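Long-range contact in molybdopterin biosynthesis moeA protein (Pyrococcus horikoshii, PDB 1WU2), which probably acts late in molybdenum cofactor biosynthesis, helping to insert molybdenum into molybdopterin: residues A[40-54]-A[143-157]. Sequence-based numbering, arbitrary orientation.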
ATOM      1  N   LEU A  40      -5.712  -8.116  12.134  1.00 29.04           N
ATOM      2  CA  LEU A  40      -5.913  -8.549  13.514  1.00 29.25           C
ATOM      3  C   LEU A  40      -7.350  -8.989  13.781  1.00 29.29           C
ATOM      4  O   LEU A  40      -8.296  -8.270  13.459  1.00 29.11           O
ATOM      5  CB  LEU A  40      -5.551  -7.423  14.487  1.00 29.39           C
ATOM      6  CG  LEU A  40      -4.074  -7.246  14.832  1.00 29.75           C
ATOM      7  CD1 LEU A  40      -3.929  -6.091  15.811  1.00 29.92           C
ATOM      8  CD2 LEU A  40      -3.491  -8.525  15.425  1.00 30.14           C
ATOM      9  N   ALA A  41      -7.493 -10.168  14.383  1.00 29.38           N
ATOM     10  CA  ALA A  41      -8.800 -10.729  14.722  1.00 29.54           C
ATOM     11  C   ALA A  41      -9.434 -10.036  15.924  1.00 29.66           C
ATOM     12  O   ALA A  41     -10.657 -10.033  16.063  1.00 29.72           O
ATOM     13  CB  ALA A  41      -8.672 -12.215  15.000  1.00 29.54           C
ATOM     14  N   GLU A  42      -8.600  -9.470  16.792  1.00 29.78           N
ATOM     15  CA  GLU A  42      -9.069  -8.845  18.028  1.00 29.91           C
ATOM     16  C   GLU A  42      -8.140  -7.728  18.506  1.00 29.44           C
ATOM     17  O   GLU A  42      -7.038  -7.554  17.986  1.00 29.47           O
ATOM     18  CB  GLU A  42      -9.199  -9.907  19.129  1.00 30.16           C
ATOM     19  CG  GLU A  42      -7.897 -10.639  19.448  1.00 31.34           C
ATOM     20  CD  GLU A  42      -8.071 -11.757  20.467  1.00 33.23           C
ATOM     21  OE1 GLU A  42      -8.790 -11.547  21.475  1.00 34.45           O
ATOM     22  OE2 GLU A  42      -7.482 -12.844  20.266  1.00 33.54           O
ATOM     23  N   ASP A  43      -8.604  -6.975  19.500  1.00 28.98           N
ATOM     24  CA  ASP A  43      -7.760  -6.023  20.215  1.00 28.71           C
ATOM     25  C   ASP A  43      -6.586  -6.762  20.865  1.00 28.68           C
ATOM     26  O   ASP A  43      -6.744  -7.878  21.364  1.00 28.85           O
ATOM     27  CB  ASP A  43      -8.559  -5.305  21.313  1.00 28.53           C
ATOM     28  CG  ASP A  43      -9.552  -4.279  20.768  1.00 28.17           C
ATOM     29  OD1 ASP A  43      -9.451  -3.857  19.594  1.00 26.30           O
ATOM     30  OD2 ASP A  43     -10.474  -3.825  21.467  1.00 28.00           O
ATOM     31  N   ILE A  44      -5.415  -6.130  20.848  1.00 28.59           N
ATOM     32  CA  ILE A  44      -4.224  -6.633  21.522  1.00 28.28           C
ATOM     33  C   ILE A  44      -4.024  -5.781  22.766  1.00 28.30           C
ATOM     34  O   ILE A  44      -3.826  -4.573  22.668  1.00 28.15           O
ATOM     35  CB  ILE A  44      -2.992  -6.533  20.591  1.00 28.21           C
ATOM     36  CG1 ILE A  44      -3.215  -7.324  19.297  1.00 27.87           C
ATOM     37  CG2 ILE A  44      -1.734  -7.021  21.300  1.00 28.20           C
ATOM     38  CD1 ILE A  44      -3.416  -8.814  19.491  1.00 27.74           C
ATOM     39  N   VAL A  45      -4.103  -6.413  23.932  1.00 28.30           N
ATOM     40  CA  VAL A  45      -3.915  -5.735  25.209  1.00 28.24           C
ATOM     41  C   VAL A  45      -2.586  -6.172  25.812  1.00 28.15           C
ATOM     42  O   VAL A  45      -2.317  -7.365  25.936  1.00 28.13           O
ATOM     43  CB  VAL A  45      -5.052  -6.066  26.202  1.00 28.28           C
ATOM     44  CG1 VAL A  45      -4.873  -5.293  27.504  1.00 28.34           C
ATOM     45  CG2 VAL A  45      -6.409  -5.764  25.583  1.00 28.48           C
ATOM     46  N   THR A  46      -1.760  -5.200  26.174  1.00 28.15           N
ATOM     47  CA  THR A  46      -0.484  -5.467  26.831  1.00 28.17           C
ATOM     48  C   THR A  46      -0.675  -5.919  28.281  1.00 28.49           C
ATOM     49  O   THR A  46      -1.548  -5.415  28.983  1.00 28.62           O
ATOM     50  CB  THR A  46       0.435  -4.211  26.758  1.00 28.00           C
ATOM     51  OG1 THR A  46       1.679  -4.474  27.410  1.00 27.80           O
ATOM     52  CG2 THR A  46      -0.127  -3.026  27.540  1.00 27.74           C
ATOM     53  N   GLU A  47       0.139  -6.882  28.712  1.00 28.67           N
ATOM     54  CA  GLU A  47       0.172  -7.320  30.107  1.00 28.84           C
ATOM     55  C   GLU A  47       1.405  -6.745  30.822  1.00 28.82           C
ATOM     56  O   GLU A  47       1.656  -7.061  31.986  1.00 28.94           O
ATOM     57  CB  GLU A  47       0.173  -8.858  30.194  1.00 28.96           C
ATOM     58  CG  GLU A  47      -1.166  -9.528  29.888  1.00 29.34           C
ATOM     59  CD  GLU A  47      -2.309  -9.027  30.764  1.00 30.02           C
ATOM     60  OE1 GLU A  47      -2.255  -9.207  31.996  1.00 30.93           O
ATOM     61  OE2 GLU A  47      -3.265  -8.440  30.220  1.00 30.35           O
ATOM     62  N   PHE A  48       2.160  -5.903  30.120  1.00 28.83           N
ATOM     63  CA  PHE A  48       3.353  -5.260  30.663  1.00 28.78           C
ATOM     64  C   PHE A  48       3.304  -3.738  30.493  1.00 28.84           C
ATOM     65  O   PHE A  48       2.811  -3.235  29.484  1.00 28.81           O
ATOM     66  CB  PHE A  48       4.604  -5.794  29.955  1.00 28.79           C
ATOM     67  CG  PHE A  48       4.710  -7.300  29.944  1.00 28.91           C
ATOM     68  CD1 PHE A  48       4.234  -8.036  28.864  1.00 28.50           C
ATOM     69  CD2 PHE A  48       5.297  -7.977  31.006  1.00 28.86           C
ATOM     70  CE1 PHE A  48       4.331  -9.420  28.847  1.00 28.82           C
ATOM     71  CE2 PHE A  48       5.402  -9.365  30.996  1.00 29.14           C
ATOM     72  CZ  PHE A  48       4.918 -10.087  29.913  1.00 29.02           C
ATOM     73  N   ASP A  49       3.807  -3.022  31.499  1.00 28.93           N
ATOM     74  CA  ASP A  49       4.122  -1.602  31.385  1.00 28.95           C
ATOM     75  C   ASP A  49       5.460  -1.447  30.662  1.00 28.96           C
ATOM     76  O   ASP A  49       6.422  -2.152  30.977  1.00 28.89           O
ATOM     77  CB  ASP A  49       4.259  -0.953  32.772  1.00 29.16           C
ATOM     78  CG  ASP A  49       2.955  -0.884  33.532  1.00 29.18           C
ATOM     79  OD1 ASP A  49       2.066  -0.112  33.129  1.00 30.47           O
ATOM     80  OD2 ASP A  49       2.738  -1.541  34.569  1.00 29.78           O
ATOM     81  N   ILE A  50       5.518  -0.527  29.704  1.00 28.94           N
ATOM     82  CA  ILE A  50       6.764  -0.161  29.036  1.00 28.96           C
ATOM     83  C   ILE A  50       6.934   1.360  29.131  1.00 29.05           C
ATOM     84  O   ILE A  50       6.105   2.096  28.602  1.00 28.79           O
ATOM     85  CB  ILE A  50       6.760  -0.605  27.556  1.00 29.06           C
ATOM     86  CG1 ILE A  50       6.613  -2.128  27.452  1.00 29.24           C
ATOM     87  CG2 ILE A  50       8.059  -0.149  26.855  1.00 28.89           C
ATOM     88  CD1 ILE A  50       6.303  -2.627  26.056  1.00 29.56           C
ATOM     89  N   PRO A  51       7.967   1.845  29.824  1.00 29.12           N
ATOM     90  CA  PRO A  51       8.897   1.016  30.601  1.00 29.07           C
ATOM     91  C   PRO A  51       8.208   0.467  31.852  1.00 29.07           C
ATOM     92  O   PRO A  51       7.177   1.010  32.247  1.00 29.14           O
ATOM     93  CB  PRO A  51      10.003   2.004  30.983  1.00 29.15           C
ATOM     94  CG  PRO A  51       9.325   3.327  31.010  1.00 29.16           C
ATOM     95  CD  PRO A  51       8.295   3.278  29.917  1.00 28.98           C
ATOM     96  N   PRO A  52       8.751  -0.580  32.466  1.00 29.03           N
ATOM     97  CA  PRO A  52       8.095  -1.200  33.625  1.00 29.03           C
ATOM     98  C   PRO A  52       8.163  -0.375  34.921  1.00 29.16           C
ATOM     99  O   PRO A  52       7.402  -0.671  35.846  1.00 29.26           O
ATOM    100  CB  PRO A  52       8.824  -2.541  33.774  1.00 28.97           C
ATOM    101  CG  PRO A  52      10.141  -2.360  33.112  1.00 28.93           C
ATOM    102  CD  PRO A  52      10.014  -1.246  32.115  1.00 28.88           C
ATOM    103  N   PHE A  53       9.048   0.622  34.991  1.00 29.17           N
ATOM    104  CA  PHE A  53       9.139   1.501  36.165  1.00 29.25           C
ATOM    105  C   PHE A  53       9.507   2.947  35.806  1.00 29.70           C
ATOM    106  O   PHE A  53       9.869   3.243  34.668  1.00 29.50           O
ATOM    107  CB  PHE A  53      10.127   0.936  37.201  1.00 29.10           C
ATOM    108  CG  PHE A  53      11.486   0.614  36.645  1.00 28.10           C
ATOM    109  CD1 PHE A  53      12.504   1.552  36.684  1.00 27.65           C
ATOM    110  CD2 PHE A  53      11.752  -0.631  36.098  1.00 27.76           C
ATOM    111  CE1 PHE A  53      13.766   1.259  36.183  1.00 27.50           C
ATOM    112  CE2 PHE A  53      13.015  -0.931  35.590  1.00 27.41           C
ATOM    113  CZ  PHE A  53      14.019   0.018  35.631  1.00 27.41           C
ATOM    114  N   ASP A  54       9.384   3.844  36.786  1.00 30.41           N
ATOM    115  CA  ASP A  54       9.767   5.248  36.619  1.00 31.01           C
ATOM    116  C   ASP A  54      11.283   5.325  36.469  1.00 31.56           C
ATOM    117  O   ASP A  54      12.006   4.832  37.325  1.00 31.40           O
ATOM    118  CB  ASP A  54       9.346   6.100  37.829  1.00 31.04           C
ATOM    119  CG  ASP A  54       7.847   6.061  38.103  1.00 31.34           C
ATOM    120  OD1 ASP A  54       7.063   5.784  37.176  1.00 31.34           O
ATOM    121  OD2 ASP A  54       7.361   6.301  39.230  1.00 32.35           O
ATOM    122  N   PHE A 143       7.963   8.033  33.021  1.00 33.23           N
ATOM    123  CA  PHE A 143       7.047   7.347  33.932  1.00 33.21           C
ATOM    124  C   PHE A 143       6.671   5.951  33.441  1.00 33.15           C
ATOM    125  O   PHE A 143       6.841   5.621  32.269  1.00 33.12           O
ATOM    126  CB  PHE A 143       5.776   8.178  34.142  1.00 33.22           C
ATOM    127  CG  PHE A 143       5.962   9.335  35.080  1.00 33.46           C
ATOM    128  CD1 PHE A 143       6.032   9.127  36.449  1.00 33.75           C
ATOM    129  CD2 PHE A 143       6.069  10.633  34.594  1.00 33.81           C
ATOM    130  CE1 PHE A 143       6.200  10.195  37.324  1.00 34.33           C
ATOM    131  CE2 PHE A 143       6.239  11.705  35.461  1.00 34.02           C
ATOM    132  CZ  PHE A 143       6.305  11.484  36.828  1.00 34.21           C
ATOM    133  N   THR A 144       6.147   5.147  34.360  1.00 33.15           N
ATOM    134  CA  THR A 144       5.743   3.779  34.071  1.00 33.11           C
ATOM    135  C   THR A 144       4.647   3.764  33.014  1.00 33.15           C
ATOM    136  O   THR A 144       3.593   4.373  33.191  1.00 33.14           O
ATOM    137  CB  THR A 144       5.244   3.089  35.361  1.00 33.10           C
ATOM    138  OG1 THR A 144       6.324   2.968  36.294  1.00 32.85           O
ATOM    139  CG2 THR A 144       4.818   1.643  35.101  1.00 32.93           C
ATOM    140  N   GLY A 145       4.918   3.084  31.905  1.00 33.16           N
ATOM    141  CA  GLY A 145       3.925   2.867  30.873  1.00 33.16           C
ATOM    142  C   GLY A 145       3.700   4.050  29.951  1.00 33.20           C
ATOM    143  O   GLY A 145       2.672   4.113  29.280  1.00 33.23           O
ATOM    144  N   GLU A 146       4.657   4.975  29.897  1.00 33.28           N
ATOM    145  CA  GLU A 146       4.527   6.154  29.041  1.00 33.48           C
ATOM    146  C   GLU A 146       4.459   5.760  27.562  1.00 33.49           C
ATOM    147  O   GLU A 146       3.820   6.445  26.764  1.00 33.44           O
ATOM    148  CB  GLU A 146       5.655   7.166  29.297  1.00 33.54           C
ATOM    149  CG  GLU A 146       7.064   6.679  28.963  1.00 33.92           C
ATOM    150  CD  GLU A 146       8.068   7.815  28.836  1.00 34.23           C
ATOM    151  OE1 GLU A 146       9.154   7.592  28.258  1.00 34.53           O
ATOM    152  OE2 GLU A 146       7.776   8.930  29.316  1.00 34.81           O
ATOM    153  N   ASP A 147       5.123   4.658  27.210  1.00 33.55           N
ATOM    154  CA  ASP A 147       4.978   4.052  25.891  1.00 33.70           C
ATOM    155  C   ASP A 147       3.624   3.340  25.789  1.00 33.82           C
ATOM    156  O   ASP A 147       2.746   3.788  25.052  1.00 33.95           O
ATOM    157  CB  ASP A 147       6.135   3.083  25.607  1.00 33.82           C
ATOM    158  CG  ASP A 147       6.167   2.615  24.166  1.00 34.03           C
ATOM    159  OD1 ASP A 147       5.331   3.082  23.370  1.00 34.41           O
ATOM    160  OD2 ASP A 147       6.995   1.786  23.735  1.00 35.24           O
ATOM    161  N   VAL A 148       3.470   2.229  26.512  1.00 33.81           N
ATOM    162  CA  VAL A 148       2.169   1.580  26.697  1.00 33.85           C
ATOM    163  C   VAL A 148       2.010   1.182  28.163  1.00 34.01           C
ATOM    164  O   VAL A 148       2.965   0.732  28.790  1.00 33.91           O
ATOM    165  CB  VAL A 148       1.978   0.330  25.782  1.00 33.78           C
ATOM    166  CG1 VAL A 148       2.044   0.722  24.318  1.00 33.74           C
ATOM    167  CG2 VAL A 148       2.998  -0.768  26.092  1.00 33.63           C
ATOM    168  N   LYS A 149       0.807   1.353  28.706  1.00 34.22           N
ATOM    169  CA  LYS A 149       0.536   1.017  30.104  1.00 34.55           C
ATOM    170  C   LYS A 149      -0.149  -0.347  30.198  1.00 34.47           C
ATOM    171  O   LYS A 149      -0.794  -0.787  29.254  1.00 34.47           O
ATOM    172  CB  LYS A 149      -0.276   2.139  30.782  1.00 34.72           C
ATOM    173  CG  LYS A 149      -1.652   1.761  31.331  1.00 35.84           C
ATOM    174  CD  LYS A 149      -2.469   3.005  31.698  1.00 37.17           C
ATOM    175  CE  LYS A 149      -1.768   3.877  32.741  1.00 37.84           C
ATOM    176  NZ  LYS A 149      -0.999   4.995  32.118  1.00 38.36           N
ATOM    177  N   LYS A 150      -0.001  -1.010  31.340  1.00 34.47           N
ATOM    178  CA  LYS A 150      -0.537  -2.355  31.532  1.00 34.48           C
ATOM    179  C   LYS A 150      -2.060  -2.345  31.447  1.00 34.13           C
ATOM    180  O   LYS A 150      -2.711  -1.494  32.043  1.00 34.07           O
ATOM    181  CB  LYS A 150      -0.092  -2.931  32.881  1.00 34.62           C
ATOM    182  CG  LYS A 150      -0.458  -4.394  33.074  1.00 35.26           C
ATOM    183  CD  LYS A 150       0.373  -5.053  34.166  1.00 36.22           C
ATOM    184  CE  LYS A 150      -0.164  -6.439  34.531  1.00 37.11           C
ATOM    185  NZ  LYS A 150      -0.657  -7.218  33.350  1.00 37.44           N
ATOM    186  N   GLY A 151      -2.609  -3.302  30.700  1.00 34.00           N
ATOM    187  CA  GLY A 151      -4.039  -3.401  30.467  1.00 33.72           C
ATOM    188  C   GLY A 151      -4.577  -2.391  29.462  1.00 33.57           C
ATOM    189  O   GLY A 151      -5.764  -2.089  29.463  1.00 33.56           O
ATOM    190  N   GLU A 152      -3.701  -1.869  28.608  1.00 33.24           N
ATOM    191  CA  GLU A 152      -4.069  -0.875  27.608  1.00 32.94           C
ATOM    192  C   GLU A 152      -4.094  -1.526  26.232  1.00 32.41           C
ATOM    193  O   GLU A 152      -3.276  -2.400  25.943  1.00 32.14           O
ATOM    194  CB  GLU A 152      -3.046   0.260  27.622  1.00 33.10           C
ATOM    195  CG  GLU A 152      -3.471   1.536  26.922  1.00 33.77           C
ATOM    196  CD  GLU A 152      -2.476   2.664  27.144  1.00 34.71           C
ATOM    197  OE1 GLU A 152      -1.389   2.638  26.518  1.00 35.11           O
ATOM    198  OE2 GLU A 152      -2.776   3.570  27.953  1.00 35.09           O
ATOM    199  N   VAL A 153      -5.041  -1.106  25.394  1.00 31.79           N
ATOM    200  CA  VAL A 153      -5.100  -1.550  24.004  1.00 31.30           C
ATOM    201  C   VAL A 153      -4.006  -0.826  23.226  1.00 30.99           C
ATOM    202  O   VAL A 153      -3.971   0.402  23.206  1.00 30.78           O
ATOM    203  CB  VAL A 153      -6.482  -1.265  23.355  1.00 31.19           C
ATOM    204  CG1 VAL A 153      -6.481  -1.639  21.870  1.00 31.02           C
ATOM    205  CG2 VAL A 153      -7.580  -2.018  24.081  1.00 30.97           C
ATOM    206  N   VAL A 154      -3.109  -1.599  22.612  1.00 30.70           N
ATOM    207  CA  VAL A 154      -2.007  -1.067  21.806  1.00 30.55           C
ATOM    208  C   VAL A 154      -2.276  -1.181  20.303  1.00 30.32           C
ATOM    209  O   VAL A 154      -1.770  -0.380  19.520  1.00 30.04           O
ATOM    210  CB  VAL A 154      -0.657  -1.759  22.153  1.00 30.52           C
ATOM    211  CG1 VAL A 154      -0.410  -1.722  23.653  1.00 30.58           C
ATOM    212  CG2 VAL A 154      -0.612  -3.204  21.646  1.00 30.54           C
ATOM    213  N   LEU A 155      -3.055  -2.186  19.909  1.00 30.22           N
ATOM    214  CA  LEU A 155      -3.465  -2.364  18.517  1.00 30.17           C
ATOM    215  C   LEU A 155      -4.930  -2.780  18.453  1.00 30.20           C
ATOM    216  O   LEU A 155      -5.328  -3.756  19.087  1.00 30.05           O
ATOM    217  CB  LEU A 155      -2.608  -3.432  17.836  1.00 30.11           C
ATOM    218  CG  LEU A 155      -1.163  -3.048  17.511  1.00 30.11           C
ATOM    219  CD1 LEU A 155      -0.350  -4.293  17.186  1.00 30.15           C
ATOM    220  CD2 LEU A 155      -1.110  -2.062  16.362  1.00 29.73           C
ATOM    221  N   ARG A 156      -5.722  -2.045  17.677  1.00 30.26           N
ATOM    222  CA  ARG A 156      -7.153  -2.309  17.563  1.00 30.38           C
ATOM    223  C   ARG A 156      -7.429  -3.461  16.615  1.00 29.87           C
ATOM    224  O   ARG A 156      -6.600  -3.799  15.768  1.00 29.76           O
ATOM    225  CB  ARG A 156      -7.903  -1.070  17.057  1.00 30.74           C
ATOM    226  CG  ARG A 156      -7.741   0.176  17.912  1.00 32.55           C
ATOM    227  CD  ARG A 156      -8.562   0.170  19.188  1.00 35.14           C
ATOM    228  NE  ARG A 156      -8.218   1.304  20.049  1.00 37.28           N
ATOM    229  CZ  ARG A 156      -8.516   1.397  21.345  1.00 39.01           C
ATOM    230  NH1 ARG A 156      -9.186   0.428  21.965  1.00 39.68           N
ATOM    231  NH2 ARG A 156      -8.145   2.475  22.030  1.00 40.08           N
ATOM    232  N   LYS A 157      -8.617  -4.042  16.764  1.00 29.30           N
ATOM    233  CA  LYS A 157      -9.131  -5.057  15.855  1.00 28.89           C
ATOM    234  C   LYS A 157      -9.332  -4.440  14.472  1.00 28.25           C
ATOM    235  O   LYS A 157      -9.840  -3.329  14.352  1.00 27.92           O
ATOM    236  CB  LYS A 157     -10.464  -5.598  16.391  1.00 28.94           C
ATOM    237  CG  LYS A 157     -11.173  -6.611  15.494  1.00 29.44           C
ATOM    238  CD  LYS A 157     -12.629  -6.811  15.928  1.00 29.99           C
ATOM    239  CE  LYS A 157     -13.315  -7.918  15.134  1.00 30.31           C
ATOM    240  NZ  LYS A 157     -13.149  -7.760  13.658  1.00 30.34           N
TER
HETATM  241  O   HOH W   1     -10.747  -7.898  12.284  1.00 24.12           O
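L40 crosses L155 at about a right angle, its CD1 3.6 Å from L155 CB, at the start of an irregular antiparallel two-stranded ribbon, interrupted by beta bulges, that links the six-stranded sheet inserted between its strands to the rest of the chain. A water joins L40 O to K157 NZ, which also forms a salt bridge with E23. D43 OD1 then accepts from K157 N, nearly in line with its C-O bond. I44 and L155 form an antiparallel hydrogen-bonded pair, I44 N 3.0 Å from L155 O at a nearly straight 170°, and V45 sets CG1 against the backbone of G151. T46 bonds through its N and O to E152 and G151. At E47 the K150 amine is gripped twice: K150 NZ lies 2.7 Å from E47 O, above the carbonyl plane, and forms a salt bridge with E47 OE1. D49 OD1 accepts a hydrogen bond from K150 N, which comes from above the carboxylate plane, while T144 CG2 packs 3.5 Å from D49 CG. I50 meets a classic bulge at D147 and V148; the D147 carboxylate turns to backbone N-H groups of L366 and S367 of the second subunit. P51 O takes G145 N. An alanine at D54 would probably leave T144 N and its hydroxyl without their shared acceptor, freeing that hydroxyl to turn. T144 N and T144 OG1 each lie 3.0 Å from D54 OD1; chi1 of -65° sets OG1 beside its own backbone N, from where it comes in above the carboxylate plane.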